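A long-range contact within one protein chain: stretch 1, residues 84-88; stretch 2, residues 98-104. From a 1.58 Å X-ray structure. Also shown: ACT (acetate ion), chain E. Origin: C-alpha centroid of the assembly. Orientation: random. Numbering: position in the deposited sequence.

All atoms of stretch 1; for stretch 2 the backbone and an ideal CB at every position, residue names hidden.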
# COMPACT_ATOMS: atom_id res chain seq x y z
N SER A 84 6.96 15.22 -10.23
CA SER A 84 6.21 14.71 -11.38
C SER A 84 6.97 13.72 -12.23
O SER A 84 8.21 13.63 -12.15
CB SER A 84 5.81 15.87 -12.28
OG SER A 84 6.93 16.48 -12.90
N ILE A 85 6.24 13.00 -13.07
CA ILE A 85 6.83 12.02 -13.97
C ILE A 85 5.99 12.06 -15.25
O ILE A 85 4.76 12.18 -15.18
CB ILE A 85 6.90 10.64 -13.29
CG1 ILE A 85 7.79 9.68 -14.07
CG2 ILE A 85 5.50 10.02 -12.97
CD1 ILE A 85 8.18 8.48 -13.22
N ALA A 86 6.66 12.10 -16.41
CA ALA A 86 5.96 12.32 -17.66
C ALA A 86 6.56 11.57 -18.83
O ALA A 86 7.76 11.29 -18.83
CB ALA A 86 5.98 13.82 -17.99
N ALA A 87 5.70 11.29 -19.83
CA ALA A 87 6.11 10.66 -21.09
C ALA A 87 5.73 11.54 -22.25
O ALA A 87 4.70 12.24 -22.20
CB ALA A 87 5.45 9.30 -21.24
N ARG A 88 6.54 11.49 -23.31
CA ARG A 88 6.32 12.21 -24.56
C ARG A 88 6.43 11.21 -25.67
O ARG A 88 7.43 10.48 -25.74
CB ARG A 88 7.34 13.35 -24.74
CG ARG A 88 7.36 13.91 -26.17
CD ARG A 88 8.18 15.18 -26.28
NE ARG A 88 7.54 16.26 -25.55
CZ ARG A 88 8.12 17.42 -25.28
NH1 ARG A 88 9.34 17.69 -25.75
NH2 ARG A 88 7.49 18.34 -24.58
N UNK A 98 3.39 1.69 -25.90
CA UNK A 98 3.09 2.13 -24.55
C UNK A 98 4.33 2.37 -23.72
O UNK A 98 5.26 1.56 -23.77
CB UNK A 98 2.20 1.10 -23.85
N UNK A 99 4.30 3.44 -22.91
CA UNK A 99 5.34 3.73 -21.90
C UNK A 99 4.69 3.57 -20.52
O UNK A 99 3.57 4.04 -20.31
CB UNK A 99 5.93 5.13 -22.08
N UNK A 100 5.38 2.93 -19.58
CA UNK A 100 4.87 2.79 -18.22
C UNK A 100 5.94 3.19 -17.25
O UNK A 100 7.12 2.89 -17.46
CB UNK A 100 4.40 1.36 -17.94
N UNK A 101 5.51 3.81 -16.15
CA UNK A 101 6.40 4.12 -15.04
C UNK A 101 6.03 3.32 -13.81
O UNK A 101 4.85 3.01 -13.59
CB UNK A 101 6.37 5.62 -14.72
N UNK A 102 7.02 3.00 -12.97
CA UNK A 102 6.74 2.41 -11.67
C UNK A 102 7.25 3.36 -10.62
O UNK A 102 8.45 3.68 -10.60
CB UNK A 102 7.38 1.03 -11.52
N UNK A 103 6.35 3.86 -9.78
CA UNK A 103 6.73 4.71 -8.65
C UNK A 103 6.62 3.85 -7.41
O UNK A 103 5.54 3.31 -7.08
CB UNK A 103 5.86 5.96 -8.55
N UNK A 104 7.77 3.61 -6.78
CA UNK A 104 7.84 2.67 -5.67
C UNK A 104 7.29 3.19 -4.36
O UNK A 104 7.27 4.40 -4.11
CB UNK A 104 9.29 2.25 -5.46
C ACT E . 12.41 16.49 -27.50
O ACT E . 13.27 16.27 -28.38
OXT ACT E . 11.18 16.44 -27.77
CH3 ACT E . 12.90 16.95 -26.13

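The two stretches are strands whose N-to-C directions differ by 167°, close to antiparallel, with axes approaching to 8.2 Å. No hydrogen bond crosses between them, so the contact rests mainly on side chains, with no backbone hydrogen-bond pairing. In stretch 1, Ile 85 and Ala 87 direct their CA-to-CB bonds toward stretch 2, while Ala 86 and Arg 88 direct theirs away. Stretch 2 is itself extended, so its CA-to-CB bonds alternate in direction; those at 99, 101 and 103 point toward stretch 1 and meet Ile 85 and Ala 87, an apolar side-chain surface.

Position 98 has nothing of stretch 1 within 5.5 Å of its ideal CB. Stretch 1 sets no requirement here, and many residues would fit. The deposited residue is Ser 98, whose OG is hydrogen-bonded elsewhere in the structure.

Position 99 points its CA-to-CB bond toward stretch 1, and Ala 87 CA lies 7.0 Å from the CA of position 99. The ideal CB is 4.3 Å from Ala 87 CB, so a methyl group is the nearest feature and no polar side chain is offered. With phi/psi of -112/137, a beta-branched residue is well suited, though alanine or another modest aliphatic would also be plausible. It is Val 99, with chi1 in the t well; its CG1 lies 4.1 Å from Ala 87 CB, an apolar contact of modest extent.

Position 100 points away, with no atom of stretch 1 within 5.5 Å of its ideal CB. The contact leaves the choice open; Ala 100 occupies it and makes no contact with stretch 1.

Position 101 is the most informative. Its CA-to-CB bond points toward stretch 1, and Ile 85 CA lies 8.0 Å from the CA of position 101. Its ideal CB is 3.7 Å from Ile 85 CD1. From there a gap extends alongside Ile 85 to the small side chain of Ala 87, long enough for a large apolar group: leucine, methionine or an aromatic would suit. Phe 101 fills it, with chi1 of -57° (m) and chi2 of -64°. Ile 85 CG1 sits over one ring face, 3.8 Å from the centroid of the Phe 101 ring and 11° off the ring normal, a CH-pi geometry. Ile 85 CD1 also approaches Phe 101 CG at 3.6 Å. At the far end of the ring, Phe 101 CZ lies 3.9 Å from Ala 87 CB and 3.3 Å from Ala 86 O. Phe 101 has the largest area covered by the partner stretch, 83 Å².

Position 102 points away and meets no part of stretch 1, so a long or polar chain is unobstructed from this side. Lys 102 takes it, its NZ hydrogen-bonded elsewhere.

Position 103 again points toward stretch 1, but no atom of stretch 1 lies within 5.5 Å of its ideal CB. A side chain must extend beyond CB to reach Ile 85, which favors valine, isoleucine or leucine. Val 103, chi1 179° (t), places CG2 4.3 Å from Ile 85 CD1.

Position 104 is out of reach and unconstrained by stretch 1; small or polar residues would do as well as any. It is Asn 104, whose OD1 and ND2 are hydrogen-bonded elsewhere.

Stretch 2 98-104: SVAFKVN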
# COMPACT_ATOMS: atom_id res chain seq x y z
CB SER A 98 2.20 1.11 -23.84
OG SER A 98 2.06 1.38 -22.46
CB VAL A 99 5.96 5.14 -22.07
CG1 VAL A 99 6.87 5.50 -20.90
CG2 VAL A 99 6.71 5.25 -23.40
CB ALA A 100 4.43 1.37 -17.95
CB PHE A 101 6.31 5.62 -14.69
CG PHE A 101 6.64 6.50 -15.86
CD1 PHE A 101 7.91 6.49 -16.43
CD2 PHE A 101 5.69 7.38 -16.39
CE1 PHE A 101 8.21 7.30 -17.53
CE2 PHE A 101 6.00 8.19 -17.47
CZ PHE A 101 7.26 8.16 -18.03
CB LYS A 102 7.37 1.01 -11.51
CG LYS A 102 6.54 -0.08 -12.15
CD LYS A 102 7.11 -1.48 -11.82
CE LYS A 102 6.08 -2.54 -12.03
NZ LYS A 102 6.56 -3.88 -11.52
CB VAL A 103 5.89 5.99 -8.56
CG1 VAL A 103 6.34 6.80 -7.35
CG2 VAL A 103 6.07 6.82 -9.83
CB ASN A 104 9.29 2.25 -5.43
CG ASN A 104 9.79 1.22 -6.41
OD1 ASN A 104 9.06 0.74 -7.30
ND2 ASN A 104 11.07 0.86 -6.29
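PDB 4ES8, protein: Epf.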